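PDB 4MOZ: fructose-bisphosphate aldolase from Slackia heliotrinireducens, which belongs to the DeoC/LacD family of aldolases and folds as a TIM barrel, a closed parallel eight-stranded beta barrel surrounded by helices. Local coordinates for residues L202-P213 against A232-A241; V139-E150 against L171-K182. All coordinates share one frame; numbering follows the deposited sequence.

Contact 1 of 2, residues L202-P213 against A232-A241; sequences LCLGADFVKVNP and AAGRTGLVCA
Thr236 faces two neighbours of the opposite segment with its two branches. OG1 lies anti to the carbonyl carbon (chi1 -67°), which leaves the methyl CG2 anti to the backbone N, where it packs against Val209 CG1 at 3.8 Å, the side chains crossing at about a right angle. The hydroxyl points instead to the turn just past helix 191-204, where OG1 donates to Ala206 O at 2.6 Å, tilted 29° from the carbonyl plane. Leu202 CD1 lies 3.5 Å from the same OG1, while its CB and CD2 rest on the carbonyl oxygen of Ala233.

Between these ends, strands 208-210 and 237-240 run parallel, 27° apart, as the two strands of a beta-alpha-beta unit in the TIM barrel. Val209 sits at the middle of the pairing: its N donates to Gly237 O, and its O accepts from Val239 N at 2.7 Å. Val209 and Leu238 point to the outer face, toward helices 191-204 and 222-232. Phe208, Lys210 and Val239 point to the other face, inside the barrel. There the Phe208 ring lies obliquely beside Gly237, with CD1 3.8 Å from Gly237 CA, so close because this glycine has no CB for CD1 to overlap. Val239 CG2 meets Lys210 CB at 3.6 Å, and the bent lysine chain carries NZ to Val211 O at 2.9 Å, above the carbonyl plane. Cys240 SG lies 3.7 Å from Pro213 CD.

Asp207 O accepts from both Gly237 N and a water that also donates to Arg235 O. The carbonyls of Ala206 and Asp207 are thus met by a hydroxyl, an amide and a water, consistent with polar bonds fixing the strand entry while apolar branches fill the outer face.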
loop_
_atom_site.group_PDB
_atom_site.type_symbol
_atom_site.label_atom_id
_atom_site.label_comp_id
_atom_site.label_asym_id
_atom_site.label_seq_id
_atom_site.Cartn_x
_atom_site.Cartn_y
_atom_site.Cartn_z
ATOM N N LEU C 202 -10.446 23.076 9.185
ATOM C CA LEU C 202 -11.908 23.117 9.075
ATOM C C LEU C 202 -12.416 22.160 7.997
ATOM O O LEU C 202 -13.346 21.383 8.240
ATOM C CB LEU C 202 -12.411 24.536 8.798
ATOM C CG LEU C 202 -13.919 24.672 8.519
ATOM C CD1 LEU C 202 -14.761 24.225 9.708
ATOM C CD2 LEU C 202 -14.272 26.095 8.138
ATOM N N CYS C 203 -11.796 22.211 6.820
ATOM C CA CYS C 203 -12.225 21.376 5.701
ATOM C C CYS C 203 -12.100 19.880 5.996
ATOM O O CYS C 203 -12.916 19.088 5.529
ATOM C CB CYS C 203 -11.472 21.749 4.430
ATOM S SG CYS C 203 -11.858 23.421 3.863
ATOM N N LEU C 204 -11.086 19.501 6.771
ATOM C CA LEU C 204 -10.945 18.116 7.225
ATOM C C LEU C 204 -11.937 17.787 8.346
ATOM O O LEU C 204 -12.239 16.621 8.588
ATOM C CB LEU C 204 -9.503 17.821 7.663
ATOM C CG LEU C 204 -8.396 17.939 6.603
ATOM C CD1 LEU C 204 -7.019 17.888 7.246
ATOM C CD2 LEU C 204 -8.516 16.869 5.522
ATOM N N GLY C 205 -12.438 18.820 9.023
ATOM C CA GLY C 205 -13.489 18.655 10.028
ATOM C C GLY C 205 -13.019 18.639 11.469
ATOM O O GLY C 205 -13.738 18.155 12.350
ATOM N N ALA C 206 -11.822 19.172 11.716
ATOM C CA ALA C 206 -11.259 19.224 13.066
ATOM C C ALA C 206 -12.098 20.073 14.023
ATOM O O ALA C 206 -12.764 21.025 13.610
ATOM C CB ALA C 206 -9.826 19.734 13.029
ATOM N N ASP C 207 -12.066 19.710 15.300
ATOM C CA ASP C 207 -12.671 20.522 16.345
ATOM C C ASP C 207 -11.777 21.698 16.719
ATOM O O ASP C 207 -12.266 22.799 16.998
ATOM C CB ASP C 207 -12.954 19.657 17.565
ATOM C CG ASP C 207 -13.923 18.550 17.261
ATOM O OD1 ASP C 207 -15.064 18.857 16.848
ATOM O OD2 ASP C 207 -13.537 17.374 17.396
ATOM N N PHE C 208 -10.467 21.451 16.726
ATOM C CA PHE C 208 -9.469 22.471 17.014
ATOM C C PHE C 208 -8.287 22.343 16.066
ATOM O O PHE C 208 -7.982 21.248 15.588
ATOM C CB PHE C 208 -8.980 22.369 18.465
ATOM C CG PHE C 208 -10.040 22.670 19.485
ATOM C CD1 PHE C 208 -10.322 23.983 19.850
ATOM C CD2 PHE C 208 -10.763 21.639 20.080
ATOM C CE1 PHE C 208 -11.309 24.263 20.784
ATOM C CE2 PHE C 208 -11.747 21.913 21.019
ATOM C CZ PHE C 208 -12.018 23.225 21.372
ATOM N N VAL C 209 -7.634 23.469 15.794
ATOM C CA VAL C 209 -6.429 23.493 14.976
ATOM C C VAL C 209 -5.316 24.228 15.719
ATOM O O VAL C 209 -5.514 25.344 16.212
ATOM C CB VAL C 209 -6.672 24.114 13.575
ATOM C CG1 VAL C 209 -7.314 25.494 13.665
ATOM C CG2 VAL C 209 -5.378 24.170 12.768
ATOM N N LYS C 210 -4.157 23.583 15.817
ATOM C CA LYS C 210 -2.983 24.192 16.423
ATOM C C LYS C 210 -2.039 24.680 15.331
ATOM O O LYS C 210 -1.604 23.902 14.493
ATOM C CB LYS C 210 -2.303 23.201 17.391
ATOM C CG LYS C 210 -0.820 23.411 17.673
ATOM C CD LYS C 210 -0.454 24.769 18.248
ATOM C CE LYS C 210 1.029 24.801 18.601
ATOM N NZ LYS C 210 1.729 26.022 18.122
ATOM N N VAL C 211 -1.752 25.977 15.343
ATOM C CA VAL C 211 -0.851 26.598 14.369
ATOM C C VAL C 211 0.253 27.367 15.087
ATOM O O VAL C 211 0.155 27.625 16.282
ATOM C CB VAL C 211 -1.596 27.572 13.416
ATOM C CG1 VAL C 211 -2.576 26.827 12.517
ATOM C CG2 VAL C 211 -2.304 28.673 14.200
ATOM N N ASN C 212 1.303 27.724 14.358
ATOM C CA ASN C 212 2.298 28.660 14.855
ATOM C C ASN C 212 1.730 30.072 14.866
ATOM O O ASN C 212 0.851 30.388 14.052
ATOM C CB ASN C 212 3.538 28.642 13.966
ATOM C CG ASN C 212 4.404 27.430 14.202
ATOM O OD1 ASN C 212 4.647 27.042 15.346
ATOM N ND2 ASN C 212 4.881 26.824 13.117
ATOM N N PRO C 213 2.220 30.931 15.782
ATOM C CA PRO C 213 1.869 32.341 15.649
ATOM C C PRO C 213 2.500 32.921 14.380
ATOM O O PRO C 213 3.661 32.629 14.087
ATOM C CB PRO C 213 2.475 32.979 16.908
ATOM C CG PRO C 213 3.549 32.035 17.345
ATOM C CD PRO C 213 3.058 30.672 16.969
ATOM N N ALA C 232 -10.625 32.300 9.254
ATOM C CA ALA C 232 -10.541 31.250 8.230
ATOM C C ALA C 232 -10.916 29.862 8.757
ATOM O O ALA C 232 -11.505 29.057 8.033
ATOM C CB ALA C 232 -9.153 31.222 7.612
ATOM N N ALA C 233 -10.580 29.597 10.017
ATOM C CA ALA C 233 -10.899 28.326 10.672
ATOM C C ALA C 233 -12.391 28.156 10.998
ATOM O O ALA C 233 -12.830 27.057 11.335
ATOM C CB ALA C 233 -10.052 28.155 11.925
ATOM N N GLY C 234 -13.161 29.240 10.898
ATOM C CA GLY C 234 -14.614 29.196 11.103
ATOM C C GLY C 234 -15.026 28.521 12.400
ATOM O O GLY C 234 -14.611 28.938 13.483
ATOM N N ARG C 235 -15.829 27.464 12.288
ATOM C CA ARG C 235 -16.300 26.725 13.463
ATOM C C ARG C 235 -15.288 25.731 14.042
ATOM O O ARG C 235 -15.619 24.967 14.950
ATOM C CB ARG C 235 -17.628 26.033 13.170
ATOM C CG ARG C 235 -18.819 26.974 13.175
ATOM C CD ARG C 235 -20.095 26.215 12.898
ATOM N NE ARG C 235 -21.235 27.121 12.859
ATOM C CZ ARG C 235 -22.496 26.744 12.673
ATOM N NH1 ARG C 235 -23.458 27.658 12.660
ATOM N NH2 ARG C 235 -22.799 25.461 12.501
ATOM N N THR C 236 -14.069 25.734 13.507
ATOM C CA THR C 236 -12.949 25.011 14.113
ATOM C C THR C 236 -12.193 26.007 14.992
ATOM O O THR C 236 -11.774 27.064 14.519
ATOM C CB THR C 236 -12.011 24.392 13.043
ATOM O OG1 THR C 236 -12.702 23.351 12.346
ATOM C CG2 THR C 236 -10.745 23.807 13.670
ATOM N N GLY C 237 -12.039 25.674 16.271
ATOM C CA GLY C 237 -11.345 26.542 17.219
ATOM C C GLY C 237 -9.849 26.526 16.993
ATOM O O GLY C 237 -9.241 25.461 16.886
ATOM N N LEU C 238 -9.252 27.709 16.910
ATOM C CA LEU C 238 -7.818 27.819 16.683
ATOM C C LEU C 238 -7.085 27.925 18.012
ATOM O O LEU C 238 -7.455 28.723 18.874
ATOM C CB LEU C 238 -7.511 29.027 15.798
ATOM C CG LEU C 238 -6.046 29.355 15.494
ATOM C CD1 LEU C 238 -5.948 30.060 14.151
ATOM C CD2 LEU C 238 -5.407 30.185 16.604
ATOM N N VAL C 239 -6.053 27.110 18.187
ATOM C CA VAL C 239 -5.189 27.256 19.351
ATOM C C VAL C 239 -3.790 27.600 18.879
ATOM O O VAL C 239 -3.353 27.162 17.814
ATOM C CB VAL C 239 -5.204 26.032 20.302
ATOM C CG1 VAL C 239 -6.633 25.607 20.612
ATOM C CG2 VAL C 239 -4.421 24.866 19.733
ATOM N N CYS C 240 -3.100 28.410 19.664
ATOM C CA CYS C 240 -1.787 28.876 19.280
ATOM C C CYS C 240 -0.775 28.576 20.383
ATOM O O CYS C 240 -1.046 27.771 21.283
ATOM C CB CYS C 240 -1.859 30.369 18.971
ATOM S SG CYS C 240 -0.560 30.944 17.867
ATOM N N ALA C 241 0.391 29.212 20.307
ATOM C CA ALA C 241 1.444 29.020 21.300
ATOM C C ALA C 241 2.201 30.322 21.571
ATOM O O ALA C 241 2.356 31.159 20.682
ATOM C CB ALA C 241 2.406 27.924 20.850
HETATM O O HOH W 1 -14.810 23.540 17.787
#

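Contact 2 of 2, residues V139-E150 against L171-K182; sequences VGLGYTLYLGSE and LIVVLWIYPRGK
Leu145, Leu175 and Ile177 form the apolar centre on the helix-facing side of two parallel strands, 139-145 and 172-177, which helix 152-168 links into a beta-alpha-beta unit of the TIM barrel. Leu145 CD1 touches both partners, at 4.0 Å from Leu175 CD2 and 4.1 Å from Ile177 CG1; it lies side by side with Ile177. Leu147 extends this row, its CD1 3.6 Å from Ile177 CG2, and Tyr143 CB closes on Leu175 CD2.

The backbones hold register through alternating bonds, such as Val174 N to Leu141 O (N-H...O angle 172°). On the barrel-interior face, Trp176 presents a ring edge to Gly142: CZ3 is 3.6 Å from Gly142 CA, an approach possible because Gly142 has no CB to collide with CZ3. Thr144 OG1 rests 3.4 Å from Trp176 CB, and Lys102 both bonds that hydroxyl and makes a cation-pi contact with the indole.

Beyond the strands, Tyr146 and Arg180 lie alongside, ring and guanidinium planes 39° apart, with Tyr146 CE1 over one face of the guanidinium and 3.6 Å from NH1. A bend at chi3 (-61°) brings the guanidinium there, and Arg180 NE is engaged by Glu188. At the far end, Glu150 OE2 and Lys182 NZ form a salt bridge of 3.5 Å, and the same OE2 accepts a hydrogen bond from Gln114 NE2 of the second subunit.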
loop_
_atom_site.group_PDB
_atom_site.type_symbol
_atom_site.label_atom_id
_atom_site.label_comp_id
_atom_site.label_asym_id
_atom_site.label_seq_id
_atom_site.Cartn_x
_atom_site.Cartn_y
_atom_site.Cartn_z
ATOM N N VAL C 139 -10.264 11.538 25.702
ATOM C CA VAL C 139 -11.308 12.465 25.274
ATOM C C VAL C 139 -11.179 12.821 23.791
ATOM O O VAL C 139 -12.137 13.269 23.170
ATOM C CB VAL C 139 -11.358 13.735 26.160
ATOM C CG1 VAL C 139 -11.616 13.356 27.615
ATOM C CG2 VAL C 139 -10.078 14.550 26.040
ATOM N N GLY C 140 -9.995 12.611 23.226
ATOM C CA GLY C 140 -9.781 12.951 21.835
ATOM C C GLY C 140 -8.488 12.462 21.230
ATOM O O GLY C 140 -7.702 11.744 21.872
ATOM N N LEU C 141 -8.276 12.865 19.981
ATOM C CA LEU C 141 -7.120 12.458 19.211
ATOM C C LEU C 141 -6.418 13.673 18.642
ATOM O O LEU C 141 -7.043 14.723 18.423
ATOM C CB LEU C 141 -7.538 11.535 18.061
ATOM C CG LEU C 141 -8.407 10.303 18.335
ATOM C CD1 LEU C 141 -8.613 9.542 17.037
ATOM C CD2 LEU C 141 -7.811 9.387 19.395
ATOM N N GLY C 142 -5.118 13.519 18.404
ATOM C CA GLY C 142 -4.311 14.545 17.761
ATOM C C GLY C 142 -3.558 13.994 16.560
ATOM O O GLY C 142 -3.210 12.814 16.527
ATOM N N TYR C 143 -3.310 14.854 15.575
ATOM C CA TYR C 143 -2.585 14.476 14.366
ATOM C C TYR C 143 -1.889 15.698 13.781
ATOM O O TYR C 143 -2.473 16.783 13.746
ATOM C CB TYR C 143 -3.543 13.858 13.336
ATOM C CG TYR C 143 -2.850 13.230 12.148
ATOM C CD1 TYR C 143 -2.572 13.986 11.004
ATOM C CD2 TYR C 143 -2.467 11.885 12.161
ATOM C CE1 TYR C 143 -1.934 13.425 9.912
ATOM C CE2 TYR C 143 -1.831 11.316 11.066
ATOM C CZ TYR C 143 -1.565 12.096 9.947
ATOM O OH TYR C 143 -0.924 11.562 8.852
ATOM N N THR C 144 -0.648 15.517 13.329
ATOM C CA THR C 144 0.126 16.587 12.688
ATOM C C THR C 144 0.152 16.458 11.164
ATOM O O THR C 144 0.381 15.371 10.635
ATOM C CB THR C 144 1.581 16.596 13.195
ATOM O OG1 THR C 144 1.585 16.809 14.606
ATOM C CG2 THR C 144 2.392 17.707 12.523
ATOM N N LEU C 145 -0.068 17.571 10.467
ATOM C CA LEU C 145 0.070 17.615 9.006
ATOM C C LEU C 145 1.082 18.674 8.610
ATOM O O LEU C 145 1.001 19.810 9.079
ATOM C CB LEU C 145 -1.257 17.946 8.320
ATOM C CG LEU C 145 -2.448 17.003 8.439
ATOM C CD1 LEU C 145 -3.348 17.423 9.595
ATOM C CD2 LEU C 145 -3.219 17.009 7.126
ATOM N N TYR C 146 2.031 18.299 7.752
ATOM C CA TYR C 146 2.943 19.265 7.147
ATOM C C TYR C 146 2.470 19.567 5.734
ATOM O O TYR C 146 2.822 18.868 4.787
ATOM C CB TYR C 146 4.399 18.762 7.154
ATOM C CG TYR C 146 4.837 18.229 8.500
ATOM C CD1 TYR C 146 5.181 19.093 9.545
ATOM C CD2 TYR C 146 4.885 16.859 8.740
ATOM C CE1 TYR C 146 5.567 18.599 10.786
ATOM C CE2 TYR C 146 5.267 16.358 9.972
ATOM C CZ TYR C 146 5.605 17.225 10.990
ATOM O OH TYR C 146 5.980 16.711 12.212
ATOM N N LEU C 147 1.641 20.595 5.600
ATOM C CA LEU C 147 1.198 21.042 4.283
ATOM C C LEU C 147 2.400 21.542 3.505
ATOM O O LEU C 147 3.333 22.091 4.091
ATOM C CB LEU C 147 0.143 22.146 4.398
ATOM C CG LEU C 147 -1.120 21.828 5.215
ATOM C CD1 LEU C 147 -2.055 23.034 5.231
ATOM C CD2 LEU C 147 -1.849 20.589 4.709
ATOM N N GLY C 148 2.389 21.321 2.195
ATOM C CA GLY C 148 3.482 21.764 1.338
ATOM C C GLY C 148 4.698 20.856 1.338
ATOM O O GLY C 148 5.648 21.097 0.596
ATOM N N SER C 149 4.685 19.826 2.184
ATOM C CA SER C 149 5.679 18.760 2.118
ATOM C C SER C 149 5.364 17.892 0.908
ATOM O O SER C 149 4.202 17.771 0.520
ATOM C CB SER C 149 5.637 17.899 3.385
ATOM O OG SER C 149 6.428 16.726 3.244
ATOM N N GLU C 150 6.384 17.274 0.322
ATOM C CA GLU C 150 6.155 16.315 -0.763
ATOM C C GLU C 150 5.360 15.089 -0.301
ATOM O O GLU C 150 4.847 14.339 -1.125
ATOM C CB GLU C 150 7.472 15.907 -1.428
ATOM C CG GLU C 150 8.045 17.024 -2.287
ATOM C CD GLU C 150 9.272 16.622 -3.076
ATOM O OE1 GLU C 150 9.677 15.440 -3.014
ATOM O OE2 GLU C 150 9.828 17.505 -3.763
ATOM N N LEU C 171 -15.211 11.260 19.806
ATOM C CA LEU C 171 -13.946 11.827 20.264
ATOM C C LEU C 171 -13.712 13.162 19.583
ATOM O O LEU C 171 -14.072 13.339 18.417
ATOM C CB LEU C 171 -12.786 10.882 19.940
ATOM C CG LEU C 171 -12.753 9.526 20.646
ATOM C CD1 LEU C 171 -11.783 8.594 19.936
ATOM C CD2 LEU C 171 -12.387 9.674 22.118
ATOM N N ILE C 172 -13.111 14.106 20.301
ATOM C CA ILE C 172 -12.736 15.373 19.685
ATOM C C ILE C 172 -11.437 15.197 18.894
ATOM O O ILE C 172 -10.707 14.223 19.098
ATOM C CB ILE C 172 -12.638 16.540 20.700
ATOM C CG1 ILE C 172 -11.412 16.390 21.602
ATOM C CG2 ILE C 172 -13.927 16.666 21.517
ATOM C CD1 ILE C 172 -10.882 17.706 22.128
ATOM N N VAL C 173 -11.164 16.122 17.976
ATOM C CA VAL C 173 -9.956 16.045 17.164
ATOM C C VAL C 173 -9.216 17.374 17.111
ATOM O O VAL C 173 -9.785 18.401 16.736
ATOM C CB VAL C 173 -10.254 15.582 15.722
ATOM C CG1 VAL C 173 -8.960 15.447 14.927
ATOM C CG2 VAL C 173 -11.009 14.260 15.726
ATOM N N VAL C 174 -7.942 17.335 17.488
ATOM C CA VAL C 174 -7.047 18.478 17.366
ATOM C C VAL C 174 -6.022 18.168 16.272
ATOM O O VAL C 174 -5.325 17.154 16.336
ATOM C CB VAL C 174 -6.302 18.781 18.689
ATOM C CG1 VAL C 174 -5.421 20.018 18.544
ATOM C CG2 VAL C 174 -7.284 18.951 19.847
ATOM N N LEU C 175 -5.941 19.037 15.270
ATOM C CA LEU C 175 -4.923 18.903 14.243
ATOM C C LEU C 175 -3.828 19.942 14.436
ATOM O O LEU C 175 -4.112 21.132 14.558
ATOM C CB LEU C 175 -5.535 19.032 12.847
ATOM C CG LEU C 175 -6.558 17.977 12.410
ATOM C CD1 LEU C 175 -7.089 18.310 11.023
ATOM C CD2 LEU C 175 -5.967 16.572 12.436
ATOM N N TRP C 176 -2.583 19.483 14.497
ATOM C CA TRP C 176 -1.436 20.372 14.401
ATOM C C TRP C 176 -1.180 20.561 12.945
ATOM O O TRP C 176 -1.007 19.590 12.217
ATOM C CB TRP C 176 -0.206 19.729 15.012
ATOM C CG TRP C 176 -0.132 19.749 16.514
ATOM C CD1 TRP C 176 0.771 20.454 17.302
ATOM C CD2 TRP C 176 -0.966 18.995 17.464
ATOM N NE1 TRP C 176 0.551 20.211 18.632
ATOM C CE2 TRP C 176 -0.474 19.342 18.801
ATOM C CE3 TRP C 176 -2.030 18.108 17.345
ATOM C CZ2 TRP C 176 -1.039 18.810 19.956
ATOM C CZ3 TRP C 176 -2.598 17.584 18.512
ATOM C CH2 TRP C 176 -2.110 17.923 19.789
ATOM N N ILE C 177 -1.163 21.799 12.481
ATOM C CA ILE C 177 -0.885 22.025 11.072
ATOM C C ILE C 177 0.272 22.996 10.892
ATOM O O ILE C 177 0.125 24.202 11.092
ATOM C CB ILE C 177 -2.137 22.451 10.275
ATOM C CG1 ILE C 177 -3.258 21.413 10.451
ATOM C CG2 ILE C 177 -1.782 22.610 8.805
ATOM C CD1 ILE C 177 -4.430 21.550 9.495
ATOM N N TYR C 178 1.427 22.438 10.534
ATOM C CA TYR C 178 2.648 23.199 10.339
ATOM C C TYR C 178 3.123 23.055 8.903
ATOM O O TYR C 178 3.822 22.096 8.579
ATOM C CB TYR C 178 3.749 22.691 11.266
ATOM C CG TYR C 178 3.451 22.772 12.743
ATOM C CD1 TYR C 178 2.988 23.955 13.325
ATOM C CD2 TYR C 178 3.673 21.675 13.569
ATOM C CE1 TYR C 178 2.735 24.030 14.682
ATOM C CE2 TYR C 178 3.424 21.743 14.927
ATOM C CZ TYR C 178 2.960 22.920 15.476
ATOM O OH TYR C 178 2.720 22.980 16.825
ATOM N N PRO C 179 2.736 23.995 8.024
ATOM C CA PRO C 179 3.264 23.931 6.667
ATOM C C PRO C 179 4.789 23.918 6.687
ATOM O O PRO C 179 5.426 24.852 7.177
ATOM C CB PRO C 179 2.710 25.199 6.019
ATOM C CG PRO C 179 1.417 25.424 6.733
ATOM C CD PRO C 179 1.695 25.032 8.161
ATOM N N ARG C 180 5.362 22.830 6.192
ATOM C CA ARG C 180 6.798 22.625 6.252
ATOM C C ARG C 180 7.272 21.848 5.039
ATOM O O ARG C 180 6.640 20.879 4.613
ATOM C CB ARG C 180 7.190 21.886 7.534
ATOM C CG ARG C 180 8.692 21.853 7.792
ATOM C CD ARG C 180 9.012 21.313 9.180
ATOM N NE ARG C 180 8.422 22.142 10.229
ATOM C CZ ARG C 180 8.168 21.732 11.470
ATOM N NH1 ARG C 180 8.452 20.487 11.843
ATOM N NH2 ARG C 180 7.622 22.573 12.340
ATOM N N GLY C 181 8.400 22.281 4.495
ATOM C CA GLY C 181 8.981 21.631 3.342
ATOM C C GLY C 181 9.752 22.600 2.474
ATOM O O GLY C 181 9.655 23.816 2.635
ATOM N N LYS C 182 10.547 22.017 1.584
ATOM C CA LYS C 182 11.194 22.663 0.450
ATOM C C LYS C 182 10.344 23.797 -0.149
ATOM O O LYS C 182 10.834 24.908 -0.358
ATOM C CB LYS C 182 11.357 21.559 -0.588
ATOM C CG LYS C 182 12.480 21.632 -1.586
ATOM C CD LYS C 182 12.186 20.516 -2.572
ATOM C CE LYS C 182 13.425 19.982 -3.242
ATOM N NZ LYS C 182 13.149 18.620 -3.769
#

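Read from the N terminus, contact 2 closes first: strand 138-145 leads through helix 152-168 to strand 172-177, leaving a 20-residue connection. The chain then runs through helix 191-204 into contact 1, whose loop of 18 residues contains helix 222-232 and returns at strand 237-240. The two loops stand in series and neither nest nor cross. The second strand of contact 2, 172-177, and the first of contact 1, 208-210, are neighbours in the barrel, so four consecutive strands are joined side by side. Evidence for that seam is Lys210 N at 2.8 Å from Leu175 O and Asp207 OD2 at 2.7 Å from Val173 N, both probable hydrogen bonds. Both contacts also touch the second subunit.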